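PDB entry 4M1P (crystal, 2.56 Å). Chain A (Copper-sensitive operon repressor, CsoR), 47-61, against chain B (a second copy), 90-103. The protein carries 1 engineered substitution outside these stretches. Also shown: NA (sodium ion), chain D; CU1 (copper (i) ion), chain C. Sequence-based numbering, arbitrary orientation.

Chain A (47-61) RYCIDILVQISAIQA
Chain B 90-103: QSLRELMDVIKQFA

Two helices from two copies of CsoR pack side by side and run in nearly the same direction: the axes of chain A 49-61 and of the chain B helix make an angle of 5° and approach to 9.7 Å. Backbone angles stay near -60/-45 through most of both stretches, with the usual i to i+4 hydrogen bonds. The register is given by two pairs, Val A54 CA to Val B98 CA at 6.5 Å and Ser A57 CA to Phe B102 CA at 5.7 Å, and the contact buries 532 Å² in total.

Chain A enters in extended form, Arg A47 at phi/psi -73/163 and Tyr A48 at -59/133. Arg A47 (chi1 m, chi2 t, chi3 p) does not reach chain B; its NH2 lies 3.3 Å from Asp A51 OD2 in a salt bridge whose hydrogen bond is weak. Tyr A48, at the N-cap position, has chi1 t and sends its hydroxyl across to the partner helix. Its OH donates a very short hydrogen bond to Glu B94 OE1, 2.4 Å away, with the carboxylate oxygen at the edge of the ring near its plane. A phenol suits this place because it combines a long apolar ring with a polar tip. Glu B94 (chi1 m, chi2 t) extends to meet it. The O of water 1 is 3.1 Å from Tyr A48 OH, to which the water donates, and 2.4 Å from Ser B91 OG, linking the two residues indirectly. Cys A49 (chi1 m) instead binds copper(I), as befits a copper-sensing repressor: its SG lies 2.3 Å from the CU atom of the ion.

Ile A50 (chi1 m, chi2 m) points toward chain B and begins the apolar part of the contact. Its CG2 lies 3.5 Å from Val B98 CG1, and its CD1 comes within 4.3 Å of Leu B95 CA. The apolar branch CG2 of Ile A50 suits a place against the apolar CG1 of Val B98 (chi1 m).

Most of the remaining contacts centre on Phe B102 (chi1 -86°, chi2 -64°), a knob in a hole formed by Leu A53, Ile A56, Ser A57 and Gln A60. Leu A53 (chi1 m, chi2 t) brings CD2 to 4.0 Å from Phe B102 CE2, while its carbonyl O is 3.4 Å from Phe B102 CZ. Val A54 (chi1 t), one turn after Ile A50 and sideways to the partner, adds CG2 at 4.1 Å from the same Val B98 CG1. Ile A56 (chi1 m, chi2 t) supplies CG2 at the ring edge, 4.2 Å from Phe B102 CZ. Ser A57 (chi1 t) is small enough to let the ring lie close over it: its CB sits 4.0 Å from the Phe B102 ring centroid, 27° off the normal, in a CH-pi contact over one face. Its OG lies 3.5 Å from Gln B101 CG (chi1 t, chi2 p). Finally, Gln A60 (chi1 m, chi2 t, chi3 -28°) places OE1 at the ring edge, 3.3 Å from Phe B102 CE1, where the aromatic hydrogens offer a slightly positive rim to the amide oxygen.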

ATOM      1  N   ARG A  47       6.034 -26.786  -1.488  1.00 65.78           N
ATOM      2  CA  ARG A  47       7.252 -25.995  -1.361  1.00 62.55           C
ATOM      3  C   ARG A  47       7.180 -25.044  -0.169  1.00 57.36           C
ATOM      4  O   ARG A  47       6.099 -24.800   0.376  1.00 57.88           O
ATOM      5  CB  ARG A  47       7.568 -25.253  -2.667  1.00 61.14           C
ATOM      6  CG  ARG A  47       8.154 -26.172  -3.749  1.00 67.53           C
ATOM      7  CD  ARG A  47       8.905 -25.410  -4.836  1.00 73.07           C
ATOM      8  NE  ARG A  47      10.053 -24.675  -4.308  1.00 78.17           N
ATOM      9  CZ  ARG A  47      10.755 -23.785  -5.004  1.00 82.50           C
ATOM     10  NH1 ARG A  47      10.436 -23.517  -6.261  1.00 84.11           N
ATOM     11  NH2 ARG A  47      11.779 -23.157  -4.442  1.00 84.67           N
ATOM     12  N   TYR A  48       8.341 -24.537   0.240  1.00 52.01           N
ATOM     13  CA  TYR A  48       8.466 -23.687   1.422  1.00 50.48           C
ATOM     14  C   TYR A  48       7.610 -22.432   1.318  1.00 48.58           C
ATOM     15  O   TYR A  48       7.624 -21.752   0.286  1.00 45.65           O
ATOM     16  CB  TYR A  48       9.930 -23.297   1.620  1.00 54.64           C
ATOM     17  CG  TYR A  48      10.266 -22.720   2.983  1.00 59.71           C
ATOM     18  CD1 TYR A  48      11.125 -21.631   3.104  1.00 55.87           C
ATOM     19  CD2 TYR A  48       9.740 -23.271   4.146  1.00 58.90           C
ATOM     20  CE1 TYR A  48      11.451 -21.112   4.336  1.00 53.56           C
ATOM     21  CE2 TYR A  48      10.058 -22.751   5.384  1.00 63.00           C
ATOM     22  CZ  TYR A  48      10.914 -21.672   5.472  1.00 61.22           C
ATOM     23  OH  TYR A  48      11.231 -21.155   6.707  1.00 63.52           O
ATOM     24  N   CYS A  49       6.875 -22.130   2.391  1.00 50.32           N
ATOM     25  CA  CYS A  49       5.973 -20.978   2.435  1.00 49.34           C
ATOM     26  C   CYS A  49       6.652 -19.663   2.048  1.00 48.74           C
ATOM     27  O   CYS A  49       6.031 -18.804   1.426  1.00 46.89           O
ATOM     28  CB  CYS A  49       5.347 -20.823   3.826  1.00 52.90           C
ATOM     29  SG  CYS A  49       4.427 -22.250   4.467  1.00 62.96           S
ATOM     30  N   ILE A  50       7.920 -19.507   2.424  1.00 51.64           N
ATOM     31  CA  ILE A  50       8.654 -18.278   2.143  1.00 48.17           C
ATOM     32  C   ILE A  50       8.879 -18.119   0.639  1.00 51.72           C
ATOM     33  O   ILE A  50       8.642 -17.042   0.079  1.00 57.87           O
ATOM     34  CB  ILE A  50       9.991 -18.231   2.907  1.00 46.15           C
ATOM     35  CG1 ILE A  50       9.750 -18.051   4.409  1.00 48.22           C
ATOM     36  CG2 ILE A  50      10.878 -17.120   2.376  1.00 43.59           C
ATOM     37  CD1 ILE A  50       9.184 -16.688   4.799  1.00 45.43           C
ATOM     38  N   ASP A  51       9.326 -19.194  -0.006  1.00 51.40           N
ATOM     39  CA  ASP A  51       9.514 -19.202  -1.453  1.00 49.93           C
ATOM     40  C   ASP A  51       8.225 -18.803  -2.165  1.00 51.37           C
ATOM     41  O   ASP A  51       8.236 -18.010  -3.110  1.00 56.52           O
ATOM     42  CB  ASP A  51       9.949 -20.587  -1.922  1.00 50.59           C
ATOM     43  CG  ASP A  51      11.291 -20.996  -1.365  1.00 60.51           C
ATOM     44  OD1 ASP A  51      12.080 -20.102  -1.001  1.00 64.23           O
ATOM     45  OD2 ASP A  51      11.569 -22.212  -1.301  1.00 70.74           O
ATOM     46  N   ILE A  52       7.112 -19.350  -1.698  1.00 48.33           N
ATOM     47  CA  ILE A  52       5.814 -19.039  -2.277  1.00 51.43           C
ATOM     48  C   ILE A  52       5.461 -17.560  -2.095  1.00 52.74           C
ATOM     49  O   ILE A  52       4.999 -16.904  -3.030  1.00 52.93           O
ATOM     50  CB  ILE A  52       4.732 -19.957  -1.695  1.00 51.80           C
ATOM     51  CG1 ILE A  52       4.956 -21.379  -2.210  1.00 56.59           C
ATOM     52  CG2 ILE A  52       3.344 -19.461  -2.046  1.00 49.99           C
ATOM     53  CD1 ILE A  52       3.892 -22.365  -1.809  1.00 60.38           C
ATOM     54  N   LEU A  53       5.708 -17.033  -0.899  1.00 53.62           N
ATOM     55  CA  LEU A  53       5.402 -15.635  -0.604  1.00 49.76           C
ATOM     56  C   LEU A  53       6.221 -14.688  -1.477  1.00 46.85           C
ATOM     57  O   LEU A  53       5.704 -13.683  -1.975  1.00 39.94           O
ATOM     58  CB  LEU A  53       5.614 -15.339   0.880  1.00 48.05           C
ATOM     59  CG  LEU A  53       4.557 -15.951   1.797  1.00 43.57           C
ATOM     60  CD1 LEU A  53       5.050 -16.004   3.232  1.00 43.66           C
ATOM     61  CD2 LEU A  53       3.268 -15.161   1.711  1.00 40.97           C
ATOM     62  N   VAL A  54       7.492 -15.019  -1.675  1.00 51.15           N
ATOM     63  CA  VAL A  54       8.337 -14.257  -2.586  1.00 52.89           C
ATOM     64  C   VAL A  54       7.689 -14.167  -3.974  1.00 55.46           C
ATOM     65  O   VAL A  54       7.581 -13.078  -4.541  1.00 55.78           O
ATOM     66  CB  VAL A  54       9.748 -14.858  -2.683  1.00 46.68           C
ATOM     67  CG1 VAL A  54      10.537 -14.209  -3.809  1.00 41.45           C
ATOM     68  CG2 VAL A  54      10.481 -14.684  -1.364  1.00 38.73           C
ATOM     69  N   GLN A  55       7.230 -15.300  -4.501  1.00 53.24           N
ATOM     70  CA  GLN A  55       6.576 -15.308  -5.811  1.00 54.76           C
ATOM     71  C   GLN A  55       5.273 -14.534  -5.807  1.00 51.20           C
ATOM     72  O   GLN A  55       4.940 -13.877  -6.790  1.00 53.15           O
ATOM     73  CB  GLN A  55       6.335 -16.730  -6.310  1.00 56.20           C
ATOM     74  CG  GLN A  55       7.576 -17.349  -6.909  1.00 62.79           C
ATOM     75  CD  GLN A  55       8.220 -16.445  -7.938  1.00 65.36           C
ATOM     76  OE1 GLN A  55       7.599 -16.089  -8.943  1.00 69.39           O
ATOM     77  NE2 GLN A  55       9.469 -16.058  -7.690  1.00 60.76           N
ATOM     78  N   ILE A  56       4.532 -14.615  -4.710  1.00 45.58           N
ATOM     79  CA  ILE A  56       3.315 -13.824  -4.600  1.00 47.32           C
ATOM     80  C   ILE A  56       3.656 -12.339  -4.615  1.00 50.79           C
ATOM     81  O   ILE A  56       2.967 -11.543  -5.251  1.00 54.88           O
ATOM     82  CB  ILE A  56       2.503 -14.185  -3.350  1.00 47.35           C
ATOM     83  CG1 ILE A  56       1.876 -15.573  -3.522  1.00 45.71           C
ATOM     84  CG2 ILE A  56       1.422 -13.143  -3.091  1.00 35.92           C
ATOM     85  CD1 ILE A  56       0.914 -15.950  -2.437  1.00 45.07           C
ATOM     86  N   SER A  57       4.732 -11.972  -3.932  1.00 49.74           N
ATOM     87  CA  SER A  57       5.176 -10.589  -3.931  1.00 51.77           C
ATOM     88  C   SER A  57       5.517 -10.146  -5.348  1.00 52.78           C
ATOM     89  O   SER A  57       5.184  -9.031  -5.761  1.00 53.14           O
ATOM     90  CB  SER A  57       6.384 -10.408  -3.020  1.00 53.74           C
ATOM     91  OG  SER A  57       6.823  -9.068  -3.074  1.00 56.81           O
ATOM     92  N   ALA A  58       6.172 -11.033  -6.094  1.00 48.70           N
ATOM     93  CA  ALA A  58       6.468 -10.776  -7.496  1.00 46.77           C
ATOM     94  C   ALA A  58       5.180 -10.489  -8.267  1.00 51.70           C
ATOM     95  O   ALA A  58       5.079  -9.471  -8.949  1.00 54.46           O
ATOM     96  CB  ALA A  58       7.210 -11.947  -8.112  1.00 40.87           C
ATOM     97  N   ILE A  59       4.199 -11.383  -8.142  1.00 48.84           N
ATOM     98  CA  ILE A  59       2.927 -11.229  -8.845  1.00 47.38           C
ATOM     99  C   ILE A  59       2.241  -9.892  -8.561  1.00 47.53           C
ATOM    100  O   ILE A  59       1.925  -9.156  -9.494  1.00 53.60           O
ATOM    101  CB  ILE A  59       1.966 -12.383  -8.544  1.00 44.45           C
ATOM    102  CG1 ILE A  59       2.623 -13.708  -8.913  1.00 46.18           C
ATOM    103  CG2 ILE A  59       0.682 -12.216  -9.334  1.00 43.37           C
ATOM    104  CD1 ILE A  59       1.808 -14.924  -8.553  1.00 48.34           C
ATOM    105  N   GLN A  60       2.014  -9.581  -7.286  1.00 47.27           N
ATOM    106  CA  GLN A  60       1.433  -8.294  -6.890  1.00 49.58           C
ATOM    107  C   GLN A  60       2.180  -7.114  -7.515  1.00 48.09           C
ATOM    108  O   GLN A  60       1.571  -6.149  -7.975  1.00 49.96           O
ATOM    109  CB  GLN A  60       1.431  -8.149  -5.371  1.00 45.57           C
ATOM    110  CG  GLN A  60       0.435  -9.035  -4.656  1.00 51.32           C
ATOM    111  CD  GLN A  60       0.501  -8.853  -3.156  1.00 67.72           C
ATOM    112  OE1 GLN A  60       1.549  -8.507  -2.609  1.00 74.86           O
ATOM    113  NE2 GLN A  60      -0.620  -9.073  -2.482  1.00 73.60           N
ATOM    114  N   ALA A  61       3.502  -7.207  -7.529  1.00 48.72           N
ATOM    115  CA  ALA A  61       4.338  -6.196  -8.161  1.00 47.99           C
ATOM    116  C   ALA A  61       4.021  -6.070  -9.650  1.00 50.36           C
ATOM    117  O   ALA A  61       3.847  -4.966 -10.159  1.00 54.54           O
ATOM    118  CB  ALA A  61       5.807  -6.527  -7.960  1.00 37.43           C
TER
ATOM    119  N   GLN B  90      16.692 -18.072  12.981  1.00 51.73           N
ATOM    120  CA  GLN B  90      16.806 -18.392  11.562  1.00 51.20           C
ATOM    121  C   GLN B  90      15.482 -18.095  10.869  1.00 51.38           C
ATOM    122  O   GLN B  90      15.435 -17.335   9.897  1.00 51.74           O
ATOM    123  CB  GLN B  90      17.175 -19.867  11.369  1.00 58.89           C
ATOM    124  CG  GLN B  90      17.366 -20.285   9.907  1.00 67.25           C
ATOM    125  CD  GLN B  90      17.512 -21.796   9.721  1.00 70.94           C
ATOM    126  OE1 GLN B  90      16.705 -22.581  10.223  1.00 66.80           O
ATOM    127  NE2 GLN B  90      18.542 -22.204   8.988  1.00 76.34           N
ATOM    128  N   SER B  91      14.404 -18.683  11.385  1.00 49.10           N
ATOM    129  CA  SER B  91      13.076 -18.502  10.807  1.00 50.83           C
ATOM    130  C   SER B  91      12.571 -17.064  10.906  1.00 52.15           C
ATOM    131  O   SER B  91      11.850 -16.597  10.021  1.00 55.83           O
ATOM    132  CB  SER B  91      12.074 -19.446  11.461  1.00 54.16           C
ATOM    133  OG  SER B  91      12.305 -20.776  11.046  1.00 64.89           O
ATOM    134  N   LEU B  92      12.945 -16.368  11.976  1.00 46.19           N
ATOM    135  CA  LEU B  92      12.513 -14.989  12.161  1.00 47.53           C
ATOM    136  C   LEU B  92      13.138 -14.072  11.109  1.00 51.38           C
ATOM    137  O   LEU B  92      12.472 -13.182  10.575  1.00 54.60           O
ATOM    138  CB  LEU B  92      12.856 -14.493  13.568  1.00 45.73           C
ATOM    139  CG  LEU B  92      12.568 -13.015  13.830  1.00 47.36           C
ATOM    140  CD1 LEU B  92      11.092 -12.716  13.652  1.00 47.21           C
ATOM    141  CD2 LEU B  92      13.032 -12.598  15.218  1.00 50.86           C
ATOM    142  N   ARG B  93      14.416 -14.294  10.816  1.00 49.62           N
ATOM    143  CA  ARG B  93      15.120 -13.485   9.828  1.00 52.60           C
ATOM    144  C   ARG B  93      14.519 -13.675   8.431  1.00 57.24           C
ATOM    145  O   ARG B  93      14.341 -12.699   7.693  1.00 61.72           O
ATOM    146  CB  ARG B  93      16.616 -13.809   9.830  1.00 55.50           C
ATOM    147  CG  ARG B  93      17.450 -12.895   8.950  1.00 65.85           C
ATOM    148  CD  ARG B  93      18.899 -12.841   9.418  1.00 78.72           C
ATOM    149  NE  ARG B  93      19.087 -11.967  10.577  1.00 85.04           N
ATOM    150  CZ  ARG B  93      19.501 -10.704  10.505  1.00 88.54           C
ATOM    151  NH1 ARG B  93      19.786 -10.157   9.328  1.00 89.26           N
ATOM    152  NH2 ARG B  93      19.643  -9.987  11.611  1.00 89.37           N
ATOM    153  N   GLU B  94      14.202 -14.923   8.080  1.00 52.21           N
ATOM    154  CA  GLU B  94      13.504 -15.212   6.835  1.00 49.15           C
ATOM    155  C   GLU B  94      12.222 -14.392   6.794  1.00 50.05           C
ATOM    156  O   GLU B  94      11.976 -13.667   5.836  1.00 54.88           O
ATOM    157  CB  GLU B  94      13.150 -16.700   6.728  1.00 53.66           C
ATOM    158  CG  GLU B  94      14.260 -17.627   6.249  1.00 56.06           C
ATOM    159  CD  GLU B  94      13.866 -19.097   6.351  1.00 60.99           C
ATOM    160  OE1 GLU B  94      12.807 -19.384   6.948  1.00 58.79           O
ATOM    161  OE2 GLU B  94      14.616 -19.963   5.843  1.00 65.60           O
ATOM    162  N   LEU B  95      11.415 -14.506   7.847  1.00 49.14           N
ATOM    163  CA  LEU B  95      10.122 -13.832   7.909  1.00 50.03           C
ATOM    164  C   LEU B  95      10.254 -12.321   7.727  1.00 60.13           C
ATOM    165  O   LEU B  95       9.451 -11.704   7.024  1.00 61.75           O
ATOM    166  CB  LEU B  95       9.417 -14.137   9.231  1.00 48.47           C
ATOM    167  CG  LEU B  95       7.970 -13.648   9.375  1.00 48.44           C
ATOM    168  CD1 LEU B  95       7.045 -14.339   8.379  1.00 39.73           C
ATOM    169  CD2 LEU B  95       7.462 -13.848  10.797  1.00 50.07           C
ATOM    170  N   MET B  96      11.267 -11.724   8.349  1.00 58.76           N
ATOM    171  CA  MET B  96      11.473 -10.291   8.203  1.00 59.39           C
ATOM    172  C   MET B  96      11.849  -9.914   6.774  1.00 56.42           C
ATOM    173  O   MET B  96      11.464  -8.850   6.287  1.00 55.88           O
ATOM    174  CB  MET B  96      12.524  -9.780   9.188  1.00 66.78           C
ATOM    175  CG  MET B  96      12.040  -9.756  10.626  1.00 67.65           C
ATOM    176  SD  MET B  96      10.437  -8.929  10.792  1.00 63.77           S
ATOM    177  CE  MET B  96      10.882  -7.252  10.335  1.00 49.38           C
ATOM    178  N   ASP B  97      12.587 -10.787   6.099  1.00 56.85           N
ATOM    179  CA  ASP B  97      12.968 -10.519   4.718  1.00 59.05           C
ATOM    180  C   ASP B  97      11.761 -10.437   3.784  1.00 57.93           C
ATOM    181  O   ASP B  97      11.690  -9.532   2.954  1.00 59.74           O
ATOM    182  CB  ASP B  97      13.994 -11.536   4.212  1.00 62.89           C
ATOM    183  CG  ASP B  97      15.408 -11.203   4.659  1.00 75.51           C
ATOM    184  OD1 ASP B  97      15.704  -9.999   4.840  1.00 80.79           O
ATOM    185  OD2 ASP B  97      16.222 -12.140   4.831  1.00 78.84           O
ATOM    186  N   VAL B  98      10.809 -11.360   3.918  1.00 53.79           N
ATOM    187  CA  VAL B  98       9.629 -11.317   3.059  1.00 56.25           C
ATOM    188  C   VAL B  98       8.714 -10.142   3.400  1.00 61.79           C
ATOM    189  O   VAL B  98       8.042  -9.609   2.523  1.00 70.02           O
ATOM    190  CB  VAL B  98       8.827 -12.652   3.026  1.00 59.51           C
ATOM    191  CG1 VAL B  98       9.716 -13.786   2.590  1.00 61.94           C
ATOM    192  CG2 VAL B  98       8.200 -12.958   4.367  1.00 54.65           C
ATOM    193  N   ILE B  99       8.695  -9.733   4.667  1.00 62.18           N
ATOM    194  CA  ILE B  99       7.949  -8.541   5.064  1.00 61.51           C
ATOM    195  C   ILE B  99       8.493  -7.306   4.333  1.00 65.37           C
ATOM    196  O   ILE B  99       7.739  -6.563   3.699  1.00 66.70           O
ATOM    197  CB  ILE B  99       7.993  -8.321   6.589  1.00 58.55           C
ATOM    198  CG1 ILE B  99       7.277  -9.458   7.318  1.00 57.57           C
ATOM    199  CG2 ILE B  99       7.382  -6.985   6.956  1.00 57.47           C
ATOM    200  CD1 ILE B  99       5.894  -9.763   6.776  1.00 58.59           C
ATOM    201  N   LYS B 100       9.808  -7.107   4.411  1.00 65.47           N
ATOM    202  CA  LYS B 100      10.469  -6.018   3.694  1.00 70.38           C
ATOM    203  C   LYS B 100      10.287  -6.137   2.178  1.00 79.55           C
ATOM    204  O   LYS B 100      10.231  -5.130   1.474  1.00 87.20           O
ATOM    205  CB  LYS B 100      11.960  -5.967   4.047  1.00 69.32           C
ATOM    206  N   GLN B 101      10.196  -7.367   1.682  1.00 79.41           N
ATOM    207  CA  GLN B 101       9.975  -7.604   0.258  1.00 78.54           C
ATOM    208  C   GLN B 101       8.593  -7.114  -0.162  1.00 74.40           C
ATOM    209  O   GLN B 101       8.441  -6.478  -1.204  1.00 77.39           O
ATOM    210  CB  GLN B 101      10.131  -9.093  -0.066  1.00 81.70           C
ATOM    211  CG  GLN B 101       9.892  -9.449  -1.533  1.00 87.20           C
ATOM    212  CD  GLN B 101      11.003  -8.961  -2.450  1.00 95.54           C
ATOM    213  OE1 GLN B 101      12.186  -9.110  -2.143  1.00 98.84           O
ATOM    214  NE2 GLN B 101      10.625  -8.379  -3.585  1.00 98.12           N
ATOM    215  N   PHE B 102       7.588  -7.410   0.659  1.00 69.63           N
ATOM    216  CA  PHE B 102       6.225  -6.963   0.393  1.00 70.09           C
ATOM    217  C   PHE B 102       6.104  -5.450   0.554  1.00 77.15           C
ATOM    218  O   PHE B 102       5.096  -4.858   0.169  1.00 76.60           O
ATOM    219  CB  PHE B 102       5.233  -7.662   1.323  1.00 68.58           C
ATOM    220  CG  PHE B 102       4.760  -9.003   0.822  1.00 77.14           C
ATOM    221  CD1 PHE B 102       4.019  -9.102  -0.351  1.00 76.97           C
ATOM    222  CD2 PHE B 102       5.027 -10.162   1.540  1.00 79.56           C
ATOM    223  CE1 PHE B 102       3.571 -10.331  -0.806  1.00 72.65           C
ATOM    224  CE2 PHE B 102       4.582 -11.394   1.089  1.00 77.95           C
ATOM    225  CZ  PHE B 102       3.855 -11.477  -0.086  1.00 74.48           C
ATOM    226  N   ALA B 103       7.135  -4.835   1.130  1.00 84.78           N
ATOM    227  CA  ALA B 103       7.166  -3.389   1.330  1.00 90.23           C
ATOM    228  C   ALA B 103       7.964  -2.689   0.227  1.00100.69           C
ATOM    229  O   ALA B 103       7.781  -1.493  -0.022  1.00104.04           O
ATOM    230  CB  ALA B 103       7.741  -3.058   2.695  1.00 86.45           C
TER
HETATM  231 NA    NA D 203      14.032 -23.051  11.199  1.00 68.64          NA
HETATM  232 CU   CU1 C 201       5.442 -22.389   6.572  1.00 58.45          CU
HETATM  233  O   HOH W   1      10.512 -21.547   9.647  1.00 56.50           O